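Local coordinates for protein serine protease pet (Escherichia coli, PDB 4OM9) that acts as a secreted serine protease autotransporter enterotoxin of enteroaggregative E. coli, with alpha-fodrin of the host cell as its probable substrate, at residues W808-N813 against V826-G831; G751-E756 against T788-S793; G792-A797 against S814-L819; G831-N836 against R853-Q858; N873-D878 against D893-P898. All blocks are in the same frame, centred on the assembly; numbering follows the deposited sequence.

Interaction 1: residues W808-N813 against V826-G831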
# COMPACT_ATOMS: atom_id res chain seq x y z
N TRP A 808 5.24 4.35 -42.95
CA TRP A 808 6.68 4.19 -42.86
C TRP A 808 7.43 4.49 -44.13
O TRP A 808 6.85 4.61 -45.21
CB TRP A 808 7.09 2.78 -42.39
CG TRP A 808 6.35 1.61 -42.96
CD1 TRP A 808 5.12 1.60 -43.54
CD2 TRP A 808 6.80 0.26 -42.96
NE1 TRP A 808 4.78 0.32 -43.92
CE2 TRP A 808 5.80 -0.52 -43.57
CE3 TRP A 808 7.96 -0.37 -42.51
CZ2 TRP A 808 5.92 -1.89 -43.74
CZ3 TRP A 808 8.08 -1.73 -42.68
CH2 TRP A 808 7.07 -2.48 -43.30
N LYS A 809 8.74 4.60 -43.97
CA LYS A 809 9.61 4.86 -45.09
C LYS A 809 10.21 3.55 -45.62
O LYS A 809 10.88 3.54 -46.65
CB LYS A 809 10.71 5.84 -44.67
CG LYS A 809 10.23 7.01 -43.80
CD LYS A 809 11.26 8.13 -43.81
CE LYS A 809 10.84 9.34 -42.99
NZ LYS A 809 11.34 9.24 -41.58
N VAL A 810 9.95 2.46 -44.90
CA VAL A 810 10.41 1.10 -45.23
C VAL A 810 11.88 0.98 -45.61
O VAL A 810 12.26 1.24 -46.74
CB VAL A 810 9.59 0.51 -46.37
CG1 VAL A 810 9.89 -0.97 -46.50
CG2 VAL A 810 8.11 0.71 -46.13
N THR A 811 12.71 0.56 -44.66
CA THR A 811 14.16 0.49 -44.86
C THR A 811 14.66 -0.93 -45.11
O THR A 811 15.86 -1.15 -45.26
CB THR A 811 14.94 1.07 -43.64
OG1 THR A 811 14.42 0.54 -42.41
CG2 THR A 811 14.85 2.60 -43.62
N GLY A 812 13.75 -1.89 -45.13
CA GLY A 812 14.14 -3.27 -45.35
C GLY A 812 13.05 -4.15 -45.92
O GLY A 812 11.88 -3.77 -45.96
N ASN A 813 13.45 -5.34 -46.38
CA ASN A 813 12.51 -6.35 -46.86
C ASN A 813 11.53 -6.78 -45.79
O ASN A 813 11.90 -7.46 -44.84
CB ASN A 813 13.27 -7.58 -47.36
CG ASN A 813 13.71 -7.45 -48.81
OD1 ASN A 813 13.19 -6.63 -49.55
ND2 ASN A 813 14.67 -8.26 -49.20
N VAL A 826 2.39 4.12 -46.95
CA VAL A 826 3.82 3.83 -47.06
C VAL A 826 4.57 4.46 -48.23
O VAL A 826 4.01 4.69 -49.30
CB VAL A 826 4.02 2.28 -47.11
CG1 VAL A 826 2.69 1.58 -47.27
CG2 VAL A 826 4.98 1.85 -48.20
N LEU A 827 5.85 4.76 -47.99
CA LEU A 827 6.82 5.03 -49.05
C LEU A 827 8.07 4.18 -48.84
O LEU A 827 8.20 3.51 -47.82
CB LEU A 827 7.19 6.51 -49.10
CG LEU A 827 7.88 7.08 -47.86
CD1 LEU A 827 8.95 8.09 -48.26
CD2 LEU A 827 6.86 7.72 -46.95
N PHE A 828 8.98 4.21 -49.81
CA PHE A 828 10.24 3.46 -49.72
C PHE A 828 11.45 4.37 -49.48
O PHE A 828 11.50 5.50 -49.99
CB PHE A 828 10.46 2.62 -50.97
CG PHE A 828 9.82 1.26 -50.90
CD1 PHE A 828 8.51 1.07 -51.30
CD2 PHE A 828 10.54 0.17 -50.42
CE1 PHE A 828 7.92 -0.18 -51.24
CE2 PHE A 828 9.95 -1.08 -50.35
CZ PHE A 828 8.64 -1.25 -50.75
N ASN A 829 12.42 3.86 -48.73
CA ASN A 829 13.62 4.60 -48.36
C ASN A 829 14.54 3.72 -47.53
O ASN A 829 14.10 3.15 -46.54
CB ASN A 829 13.26 5.87 -47.58
CG ASN A 829 14.47 6.55 -46.97
OD1 ASN A 829 15.23 7.22 -47.67
ND2 ASN A 829 14.65 6.39 -45.67
N GLY A 830 15.81 3.61 -47.90
CA GLY A 830 16.37 4.35 -49.01
C GLY A 830 17.82 3.98 -49.21
O GLY A 830 18.66 4.85 -49.44
N GLY A 831 18.11 2.69 -49.11
CA GLY A 831 19.45 2.19 -49.37
C GLY A 831 20.00 2.58 -50.73
O GLY A 831 19.26 2.63 -51.73

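Interaction 2: residues G751-E756 against T788-S793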
# COMPACT_ATOMS: atom_id res chain seq x y z
N GLY A 751 13.39 1.87 -35.74
CA GLY A 751 13.90 0.57 -35.33
C GLY A 751 13.02 -0.55 -35.83
O GLY A 751 11.79 -0.48 -35.70
N ASP A 752 13.64 -1.58 -36.39
CA ASP A 752 12.90 -2.65 -37.06
C ASP A 752 11.96 -3.37 -36.10
O ASP A 752 12.15 -3.32 -34.88
CB ASP A 752 13.86 -3.66 -37.69
CG ASP A 752 14.83 -3.02 -38.67
OD1 ASP A 752 14.45 -2.03 -39.33
OD2 ASP A 752 15.98 -3.49 -38.77
N ILE A 753 10.93 -4.01 -36.63
CA ILE A 753 10.07 -4.82 -35.79
C ILE A 753 9.87 -6.19 -36.42
O ILE A 753 9.44 -6.32 -37.56
CB ILE A 753 8.71 -4.15 -35.51
CG1 ILE A 753 7.69 -5.18 -35.03
CG2 ILE A 753 8.20 -3.45 -36.74
CD1 ILE A 753 6.39 -4.56 -34.59
N LYS A 754 10.20 -7.22 -35.65
CA LYS A 754 10.11 -8.59 -36.11
C LYS A 754 9.21 -9.38 -35.18
O LYS A 754 9.05 -9.02 -34.02
CB LYS A 754 11.49 -9.22 -36.20
CG LYS A 754 12.11 -9.52 -34.87
CD LYS A 754 13.37 -10.34 -35.01
CE LYS A 754 13.96 -10.61 -33.63
NZ LYS A 754 15.03 -11.64 -33.69
N SER A 755 8.63 -10.45 -35.70
CA SER A 755 7.73 -11.30 -34.94
C SER A 755 7.37 -12.55 -35.72
O SER A 755 7.25 -12.50 -36.94
CB SER A 755 6.44 -10.55 -34.60
OG SER A 755 5.45 -11.43 -34.09
N GLU A 756 7.19 -13.67 -35.02
CA GLU A 756 6.65 -14.85 -35.68
C GLU A 756 5.43 -15.42 -34.96
O GLU A 756 5.08 -16.58 -35.15
CB GLU A 756 7.72 -15.93 -35.84
CG GLU A 756 8.59 -16.18 -34.64
CD GLU A 756 9.75 -17.08 -34.99
OE1 GLU A 756 10.46 -17.53 -34.07
OE2 GLU A 756 9.95 -17.35 -36.20
N THR A 788 1.57 9.84 -37.05
CA THR A 788 2.45 8.74 -36.69
C THR A 788 3.40 8.35 -37.81
O THR A 788 2.97 8.04 -38.93
CB THR A 788 1.65 7.48 -36.27
OG1 THR A 788 0.83 7.78 -35.13
CG2 THR A 788 2.59 6.33 -35.92
N SER A 789 4.69 8.35 -37.52
CA SER A 789 5.65 7.83 -38.48
C SER A 789 6.42 6.69 -37.83
O SER A 789 6.64 6.68 -36.62
CB SER A 789 6.61 8.92 -38.96
OG SER A 789 7.62 9.17 -37.99
N TYR A 790 6.78 5.72 -38.66
CA TYR A 790 7.59 4.58 -38.27
C TYR A 790 8.67 4.36 -39.31
O TYR A 790 8.50 4.75 -40.47
CB TYR A 790 6.72 3.32 -38.11
CG TYR A 790 7.55 2.07 -38.09
CD1 TYR A 790 8.21 1.66 -36.94
CD2 TYR A 790 7.73 1.32 -39.25
CE1 TYR A 790 8.99 0.53 -36.93
CE2 TYR A 790 8.51 0.19 -39.25
CZ TYR A 790 9.14 -0.20 -38.10
OH TYR A 790 9.92 -1.33 -38.13
N GLN A 791 9.78 3.73 -38.90
CA GLN A 791 10.76 3.21 -39.88
C GLN A 791 11.70 2.17 -39.27
O GLN A 791 12.27 2.39 -38.22
CB GLN A 791 11.58 4.36 -40.52
CG GLN A 791 12.41 5.15 -39.54
CD GLN A 791 13.63 5.75 -40.24
OE1 GLN A 791 14.58 5.03 -40.58
NE2 GLN A 791 13.61 7.06 -40.48
N GLY A 792 11.87 1.04 -39.96
CA GLY A 792 11.21 0.82 -41.23
C GLY A 792 11.43 -0.56 -41.81
O GLY A 792 11.74 -0.67 -42.98
N SER A 793 11.27 -1.60 -41.00
CA SER A 793 11.37 -2.97 -41.51
C SER A 793 10.55 -3.94 -40.66
O SER A 793 10.85 -4.14 -39.48
CB SER A 793 12.83 -3.42 -41.56
OG SER A 793 12.92 -4.82 -41.68

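Interaction 3: residues G792-A797 against S814-L819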
# COMPACT_ATOMS: atom_id res chain seq x y z
N GLY A 792 11.87 1.04 -39.96
CA GLY A 792 11.21 0.82 -41.23
C GLY A 792 11.43 -0.56 -41.81
O GLY A 792 11.74 -0.67 -42.98
N SER A 793 11.27 -1.60 -41.00
CA SER A 793 11.37 -2.97 -41.51
C SER A 793 10.55 -3.94 -40.66
O SER A 793 10.85 -4.14 -39.48
CB SER A 793 12.83 -3.42 -41.56
OG SER A 793 12.92 -4.82 -41.68
N ILE A 794 9.53 -4.55 -41.26
CA ILE A 794 8.63 -5.43 -40.51
C ILE A 794 8.61 -6.87 -41.03
O ILE A 794 7.99 -7.17 -42.05
CB ILE A 794 7.18 -4.92 -40.54
CG1 ILE A 794 7.10 -3.48 -40.06
CG2 ILE A 794 6.27 -5.81 -39.70
CD1 ILE A 794 5.74 -2.88 -40.21
N LYS A 795 9.28 -7.76 -40.31
CA LYS A 795 9.23 -9.17 -40.64
C LYS A 795 8.29 -9.92 -39.71
O LYS A 795 8.73 -10.58 -38.78
CB LYS A 795 10.63 -9.78 -40.58
CG LYS A 795 11.68 -8.93 -41.25
CD LYS A 795 12.88 -9.75 -41.67
CE LYS A 795 13.93 -8.88 -42.36
NZ LYS A 795 14.45 -7.83 -41.43
N ALA A 796 7.00 -9.82 -39.97
CA ALA A 796 6.00 -10.53 -39.19
C ALA A 796 4.97 -11.22 -40.08
O ALA A 796 3.99 -10.61 -40.49
CB ALA A 796 5.30 -9.57 -38.25
N ALA A 797 5.20 -12.51 -40.37
CA ALA A 797 4.40 -13.23 -41.37
C ALA A 797 3.12 -13.88 -40.83
O ALA A 797 2.55 -14.75 -41.48
CB ALA A 797 5.26 -14.29 -42.05
N SER A 814 10.27 -6.38 -45.93
CA SER A 814 9.25 -6.71 -44.95
C SER A 814 8.26 -7.74 -45.51
O SER A 814 7.61 -7.49 -46.53
CB SER A 814 8.51 -5.45 -44.51
OG SER A 814 9.37 -4.32 -44.54
N GLU A 815 8.15 -8.90 -44.85
CA GLU A 815 7.12 -9.87 -45.23
C GLU A 815 6.05 -9.94 -44.13
O GLU A 815 6.16 -10.70 -43.17
CB GLU A 815 7.72 -11.25 -45.52
CG GLU A 815 8.61 -11.87 -44.46
CD GLU A 815 9.15 -13.23 -44.87
OE1 GLU A 815 10.23 -13.28 -45.50
OE2 GLU A 815 8.49 -14.24 -44.55
N LEU A 816 5.02 -9.13 -44.32
CA LEU A 816 3.94 -8.97 -43.36
C LEU A 816 2.72 -9.80 -43.74
O LEU A 816 2.42 -9.98 -44.92
CB LEU A 816 3.56 -7.50 -43.26
CG LEU A 816 2.36 -7.11 -42.41
CD1 LEU A 816 2.67 -7.40 -40.96
CD2 LEU A 816 2.05 -5.66 -42.63
N LYS A 817 2.00 -10.32 -42.74
CA LYS A 817 0.81 -11.10 -43.02
C LYS A 817 -0.33 -10.23 -43.57
O LYS A 817 -0.54 -10.19 -44.78
CB LYS A 817 0.35 -11.84 -41.77
CG LYS A 817 -1.01 -12.53 -41.89
CD LYS A 817 -1.00 -13.67 -42.86
CE LYS A 817 -2.32 -14.39 -42.83
NZ LYS A 817 -2.74 -14.67 -41.43
N LYS A 818 -1.03 -9.51 -42.70
CA LYS A 818 -2.21 -8.76 -43.12
C LYS A 818 -2.04 -7.26 -42.96
O LYS A 818 -1.24 -6.80 -42.14
CB LYS A 818 -3.43 -9.24 -42.34
CG LYS A 818 -3.86 -10.65 -42.73
CD LYS A 818 -4.92 -11.22 -41.80
CE LYS A 818 -5.41 -12.57 -42.30
NZ LYS A 818 -6.25 -13.29 -41.30
N LEU A 819 -2.80 -6.49 -43.73
CA LEU A 819 -2.63 -5.04 -43.77
C LEU A 819 -3.93 -4.32 -44.14
O LEU A 819 -4.57 -4.64 -45.14
CB LEU A 819 -1.52 -4.67 -44.76
CG LEU A 819 -0.79 -3.32 -44.69
CD1 LEU A 819 0.37 -3.30 -45.68
CD2 LEU A 819 -1.70 -2.12 -44.94

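Interaction 4: residues G831-N836 against R853-Q858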
# COMPACT_ATOMS: atom_id res chain seq x y z
N GLY A 831 18.11 2.69 -49.11
CA GLY A 831 19.45 2.19 -49.37
C GLY A 831 20.00 2.58 -50.73
O GLY A 831 19.26 2.63 -51.73
N LYS A 832 21.30 2.87 -50.78
CA LYS A 832 21.97 3.33 -52.00
C LYS A 832 21.82 2.34 -53.14
O LYS A 832 22.62 1.41 -53.27
CB LYS A 832 23.45 3.59 -51.73
CG LYS A 832 23.83 5.06 -51.69
CD LYS A 832 22.79 5.90 -50.96
CE LYS A 832 22.74 5.58 -49.47
NZ LYS A 832 21.52 6.15 -48.83
N ASN A 833 20.80 2.56 -53.97
CA ASN A 833 20.44 1.63 -55.04
C ASN A 833 20.17 0.25 -54.46
O ASN A 833 20.43 -0.77 -55.11
CB ASN A 833 21.54 1.57 -56.11
CG ASN A 833 21.12 2.20 -57.43
OD1 ASN A 833 20.17 2.99 -57.50
ND2 ASN A 833 21.82 1.85 -58.50
N ILE A 834 19.64 0.22 -53.24
CA ILE A 834 19.29 -1.03 -52.57
C ILE A 834 17.77 -1.12 -52.44
O ILE A 834 17.16 -0.45 -51.61
CB ILE A 834 19.95 -1.13 -51.18
CG1 ILE A 834 21.42 -0.73 -51.27
CG2 ILE A 834 19.81 -2.54 -50.63
CD1 ILE A 834 22.18 -0.84 -49.97
N PHE A 835 17.17 -1.94 -53.29
CA PHE A 835 15.72 -1.98 -53.44
C PHE A 835 15.11 -3.14 -52.66
O PHE A 835 15.72 -4.20 -52.53
CB PHE A 835 15.37 -2.08 -54.92
CG PHE A 835 15.89 -0.93 -55.74
CD1 PHE A 835 15.19 0.26 -55.81
CD2 PHE A 835 17.10 -1.03 -56.40
CE1 PHE A 835 15.67 1.32 -56.55
CE2 PHE A 835 17.59 0.03 -57.14
CZ PHE A 835 16.88 1.20 -57.21
N ASN A 836 13.89 -2.94 -52.15
CA ASN A 836 13.28 -3.90 -51.23
C ASN A 836 11.86 -4.30 -51.60
O ASN A 836 11.18 -3.58 -52.32
CB ASN A 836 13.29 -3.34 -49.81
CG ASN A 836 14.69 -3.13 -49.28
OD1 ASN A 836 15.55 -4.00 -49.42
ND2 ASN A 836 14.94 -1.97 -48.69
N ARG A 853 10.38 3.19 -55.46
CA ARG A 853 11.56 3.72 -56.13
C ARG A 853 12.09 2.80 -57.22
O ARG A 853 11.80 1.60 -57.23
CB ARG A 853 12.67 3.99 -55.12
CG ARG A 853 12.27 4.86 -53.95
CD ARG A 853 13.47 5.13 -53.05
NE ARG A 853 14.15 3.90 -52.65
CZ ARG A 853 15.41 3.84 -52.23
NH1 ARG A 853 16.13 4.95 -52.15
NH2 ARG A 853 15.95 2.68 -51.89
N THR A 854 12.87 3.38 -58.13
CA THR A 854 13.66 2.65 -59.12
C THR A 854 14.60 3.64 -59.79
O THR A 854 14.32 4.84 -59.83
CB THR A 854 12.79 1.97 -60.18
OG1 THR A 854 13.64 1.31 -61.14
CG2 THR A 854 11.94 2.99 -60.91
N ASN A 855 15.73 3.16 -60.29
CA ASN A 855 16.62 4.03 -61.06
C ASN A 855 16.22 4.04 -62.55
O ASN A 855 16.08 5.12 -63.13
CB ASN A 855 18.09 3.63 -60.88
CG ASN A 855 18.38 2.20 -61.32
OD1 ASN A 855 18.22 1.26 -60.54
ND2 ASN A 855 18.83 2.03 -62.56
N THR A 856 16.01 2.86 -63.14
CA THR A 856 15.49 2.73 -64.51
C THR A 856 15.33 1.27 -64.93
O THR A 856 14.25 0.85 -65.35
CB THR A 856 16.40 3.42 -65.56
OG1 THR A 856 16.28 4.84 -65.43
CG2 THR A 856 16.00 3.01 -66.98
N GLN A 857 16.43 0.52 -64.85
CA GLN A 857 16.46 -0.84 -65.37
C GLN A 857 16.44 -1.84 -64.22
O GLN A 857 16.48 -3.05 -64.44
CB GLN A 857 17.71 -1.04 -66.25
CG GLN A 857 17.56 -2.08 -67.35
CD GLN A 857 17.95 -1.56 -68.73
OE1 GLN A 857 17.82 -0.36 -69.01
NE2 GLN A 857 18.44 -2.44 -69.59
N GLN A 858 16.38 -1.31 -63.01
CA GLN A 858 16.37 -2.15 -61.81
C GLN A 858 15.31 -1.66 -60.82
O GLN A 858 15.45 -0.61 -60.20
CB GLN A 858 17.74 -2.15 -61.13
CG GLN A 858 18.80 -3.01 -61.84
CD GLN A 858 19.47 -2.29 -63.00
OE1 GLN A 858 19.52 -1.06 -63.04
NE2 GLN A 858 20.00 -3.06 -63.94

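Interaction 5: residues N873-D878 against D893-P898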
# COMPACT_ATOMS: atom_id res chain seq x y z
N ASN A 873 -7.20 4.72 -53.23
CA ASN A 873 -5.76 4.42 -53.25
C ASN A 873 -4.94 5.31 -54.18
O ASN A 873 -5.47 6.21 -54.83
CB ASN A 873 -5.52 2.96 -53.61
CG ASN A 873 -6.16 2.00 -52.63
OD1 ASN A 873 -6.68 2.41 -51.60
ND2 ASN A 873 -6.10 0.71 -52.94
N LEU A 874 -3.63 5.04 -54.23
CA LEU A 874 -2.69 5.83 -55.03
C LEU A 874 -1.34 5.15 -55.19
O LEU A 874 -0.44 5.37 -54.39
CB LEU A 874 -2.48 7.21 -54.39
CG LEU A 874 -3.16 8.39 -55.07
CD1 LEU A 874 -2.46 9.70 -54.70
CD2 LEU A 874 -3.21 8.20 -56.59
N LEU A 875 -1.19 4.34 -56.24
CA LEU A 875 0.08 3.66 -56.48
C LEU A 875 1.01 4.52 -57.33
O LEU A 875 1.07 4.37 -58.54
CB LEU A 875 -0.16 2.31 -57.16
CG LEU A 875 0.97 1.27 -57.11
CD1 LEU A 875 0.41 -0.12 -56.85
CD2 LEU A 875 1.78 1.28 -58.40
N LEU A 876 2.00 5.21 -56.69
CA LEU A 876 3.09 6.10 -57.29
C LEU A 876 4.66 5.68 -57.51
O LEU A 876 4.89 4.52 -57.71
CB LEU A 876 3.07 7.42 -56.54
CG LEU A 876 1.78 8.20 -56.61
CD1 LEU A 876 1.27 8.17 -58.03
CD2 LEU A 876 0.72 7.67 -55.67
N VAL A 877 5.68 6.61 -57.50
CA VAL A 877 7.15 6.34 -57.87
C VAL A 877 8.36 7.39 -57.83
O VAL A 877 8.07 8.55 -57.98
CB VAL A 877 7.26 6.04 -59.37
CG1 VAL A 877 6.61 4.72 -59.77
CG2 VAL A 877 6.76 7.23 -60.18
N ASP A 878 9.67 7.00 -57.75
CA ASP A 878 10.86 7.90 -58.12
C ASP A 878 12.44 7.56 -58.06
O ASP A 878 12.85 6.56 -57.51
CB ASP A 878 10.65 9.34 -57.70
CG ASP A 878 10.52 10.28 -58.91
OD1 ASP A 878 9.44 10.34 -59.52
OD2 ASP A 878 11.50 10.96 -59.24
N ASP A 893 7.70 -4.54 -63.02
CA ASP A 893 6.43 -4.67 -62.32
C ASP A 893 6.45 -4.01 -60.95
O ASP A 893 7.51 -3.72 -60.40
CB ASP A 893 6.06 -6.14 -62.18
CG ASP A 893 5.89 -6.82 -63.52
OD1 ASP A 893 5.52 -6.12 -64.48
OD2 ASP A 893 6.13 -8.04 -63.61
N LEU A 894 5.27 -3.78 -60.38
CA LEU A 894 5.18 -3.10 -59.10
C LEU A 894 4.32 -3.85 -58.08
O LEU A 894 4.42 -3.59 -56.88
CB LEU A 894 4.66 -1.67 -59.29
CG LEU A 894 5.58 -0.71 -60.06
CD1 LEU A 894 5.04 0.71 -60.00
CD2 LEU A 894 7.01 -0.75 -59.53
N VAL A 895 3.47 -4.76 -58.54
CA VAL A 895 2.76 -5.67 -57.63
C VAL A 895 2.67 -7.08 -58.21
O VAL A 895 3.21 -7.35 -59.28
CB VAL A 895 1.32 -5.19 -57.29
CG1 VAL A 895 1.30 -3.72 -56.84
CG2 VAL A 895 0.41 -5.41 -58.45
N LYS A 896 1.98 -7.97 -57.49
CA LYS A 896 1.80 -9.36 -57.91
C LYS A 896 0.57 -10.02 -57.28
O LYS A 896 0.70 -11.01 -56.56
CB LYS A 896 3.05 -10.18 -57.56
CG LYS A 896 4.07 -10.33 -58.69
CD LYS A 896 5.01 -11.49 -58.42
CE LYS A 896 6.04 -11.66 -59.52
NZ LYS A 896 7.07 -10.59 -59.50
N ALA A 897 -0.61 -9.47 -57.56
CA ALA A 897 -1.86 -10.04 -57.05
C ALA A 897 -2.60 -10.80 -58.15
O ALA A 897 -3.22 -10.19 -59.02
CB ALA A 897 -2.74 -8.94 -56.48
N PRO A 898 -2.55 -12.14 -58.10
CA PRO A 898 -3.12 -13.04 -59.12
C PRO A 898 -4.63 -12.89 -59.32
O PRO A 898 -5.39 -12.86 -58.36
CB PRO A 898 -2.79 -14.44 -58.57
CG PRO A 898 -2.50 -14.24 -57.12
CD PRO A 898 -1.88 -12.89 -57.03

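Interaction 1: residues W808-N813 against V826-G831
The carbonyl oxygen of W808 takes the amide of L827, with L827 N 3.0 Å from W808 O and the N-H pointing almost straight at it (172°). Two residues further on, N829 N reaches V810 O over 3.3 Å, a less straight bond in which the donor stands above the carbonyl plane. The two backbones run in nearly the same sense and step forward together, W808 beside V826 and K809 beside L827. Beside these bonds, W808, V810, V826 and F828 pack together. The W808 indole and V826 lie side by side and point the same way, V826 CB being 3.8 Å from W808 CD1. W808 NE1 is buried here and has no polar partner in the model. V810 touches aromatic and aliphatic neighbours: its CG1, anti to the backbone N (chi1 -169°), comes 3.9 Å from F828 CE2, while its CG2 meets V826 CG2 at 3.9 Å and also lies over the centre of the W808 ring. V810 CB covers one face of the F828 ring. On the more exposed side, K809 CB touches N829 CB, and the lysine chain then leads away. T811 CG2 rests on N829 O, and T811 CA approaches the same oxygen at 3.1 Å in a CH...O contact. V826 is in turn backbone-bonded to V851, so the pairing passes on to the following coil. Aligned chains, with like-placed hydrophobic residues stacked coil on coil, characterise the right-handed parallel beta-helix of autotransporter passenger domains.

Interaction 2: residues G751-E756 against T788-S793
S793, D752 and Y790 give up the most surface where G751-E756 meets T788-S793. S793 offers its backbone carbonyl: I753 N donates to S793 O over 2.9 Å, nearly straight at 163°. Its CB lies against the D752 carboxylate, 3.1 Å from D752 OD1, a close van der Waals contact. D752 CB also lies near S793 O, and its CG stands beside the backbone N (chi1 -57°), where the carboxylate overlaps the serine CB. Y790 reaches in from the other end. Its CG is anti to the backbone N (chi1 164°), and the ring crosses I753 obliquely, with I753 CG2 3.6 Å from Y790 CZ. The phenol oxygen sits among backbone groups: S793 N donates to Y790 OH at 3.2 Å, and G751 O lies at the ring edge 3.2 Å from the same hydroxyl, a bond whose proton is not settled. G751 N closes the group by donating to Q791 O over 2.8 Å, in the carbonyl plane. The positive phi of G751 would press a CB against the preceding carbonyl. A cis peptide joins Q791 to G792. F763 stacks on the Y790 ring, and I753 also packs on I794. Strands 788-791 and 794-796 both pair in parallel with strand 747-755, and the bend between them, at G792 and S793, is matched by a bend at G751 and D752: the stacked corners of successive coils of a parallel beta-helix.

Interaction 3: residues G792-A797 against S814-L819
I794 and L816 lie side by side and point the same way, as stacked residues of successive coils do in the parallel beta-helix stalk of this passenger domain. The buried half of the contact is their side. I794 CG2 stands 4.1 Å from L816 CD1, and A796 CB approaches that same methyl, which also rests on A796 O. CG of L816 is anti to its backbone N (chi1 175°); its CD1 makes these contacts, and L801 also touches the side chain. S814 belongs to this half as well. Its CB abuts I794 O at 3.0 Å, and its OG takes a weak bond from I794 N over 3.3 Å, straight at 168°; the stronger partner of the hydroxyl is G812 O. W808 packs on both I794 and S814.

The outward half is looser. K795 and E815 are exposed, the lysine chain leads away and loops back to a weak bond with S793 OG, and E815 OE2 stands 4.1 Å from A797 CB. K817 lays CB against the A797 carbonyl carbon and CD near A797 O, and the end of its chain then leads away.

Between the halves runs the backbone link: K817 N donates to A796 O over 3.0 Å, tilted slightly from the carbonyl plane, while the CA-H of L816 points at the same oxygen, L816 CA lying 3.3 Å from A796 O with an angle of 150° at the hydrogen.

Interaction 4: residues G831-N836 against R853-Q858
F835 and R853 both set CG beside the backbone N (chi1 -59° and -53°), and the arginine chain bends again at chi3 (-52°), which places NE; its NH2 meets the 831-834 backbone, while the phenyl ring reaches across to T854 and N855. R853 NH2 makes a weak hydrogen bond to G831 O at 3.3 Å, the acceptor lying near the guanidinium plane; I834 O lies at the same edge, in plane. G831 O has a second donor, I834 N at 2.9 Å, the closing bond of a type II beta turn from G831 to I834. This turn lies at the surface of the C-terminal part of the parallel beta-helix, and the next coil meets it here. F835 takes the largest share of the contact: its CE1 is 3.5 Å from T854 CA, and N855 OD1 is 3.6 Å from F835 CZ, the amide plane turned obliquely to the ring. Q858 O sits over one ring face, offset toward the rim. That oxygen is itself gripped by T854 OG1 at 2.8 Å, and N855 ND2 donates to Q858 OE1 almost straight, ties that brace the 853-858 loop from within. N833 OD1, 4.0 Å from N855 OD1, is buried with no polar partner in the model.

Interaction 5: residues N873-D878 against D893-P898
The backbones of N873-D878 and D893-P898 run in roughly opposite senses and stay well apart, L875 CA and L894 CA being 8.9 Å from each other, so side chains make nearly all of the contact. L875 points across and divides its two methyls between two partners. Its CG is anti to the backbone N (chi1 -162°). From there CD2 meets L894 CD1 at 3.7 Å, and CD1 meets V895 CG1, also at 3.7 Å. The leucine thus forks over the pair of residues opposite, and both L894 and V895 send their CB atoms toward it. V895 CG1 stands beside its backbone N (chi1 -50°) and is the one branch of the valine that touches L875. L894 CD1 also reaches V877: V877 CG1 lies 4.3 Å from it, a looser contact. The CB of L876 points away, and its carbonyl comes near, L876 O lying 4.4 Å from L894 CD1. L875, L894 and V895 are all buried, and W933 packs on V895. The flanking residues tie each side to other coils: D878 is backbone-bonded to M852 and T854, and A897 to S931. Facing walls that meet through aliphatic residues fit the hydrophobic interior of a parallel beta-helix near its C-terminal end. All the cross-contacts are methyl to methyl or methyl to carbonyl, so the association rests on dispersion and exclusion of water, with no directional bond to fix its register.

Along the chain the contacts follow the climb of the C-terminal beta-helix, starting with interaction 2, where strand 747-755 neighbours strands 788-791 and 794-796. Interaction 3 shares G792 and S793 with it, their centres 8 Å apart. Interaction 1 alternates with interaction 3 and touches both, through the W808 ring, which packs on G792 and I794. It passes G831 to interaction 4, 11 Å away. Interaction 4 touches interaction 5 at T854 N and D878 O, 15 Å between centres, whereas interactions 2 and 5 stand 21 Å apart without contact. Neighbouring coils thus form one continuous stack toward the C-terminal end of the stalk.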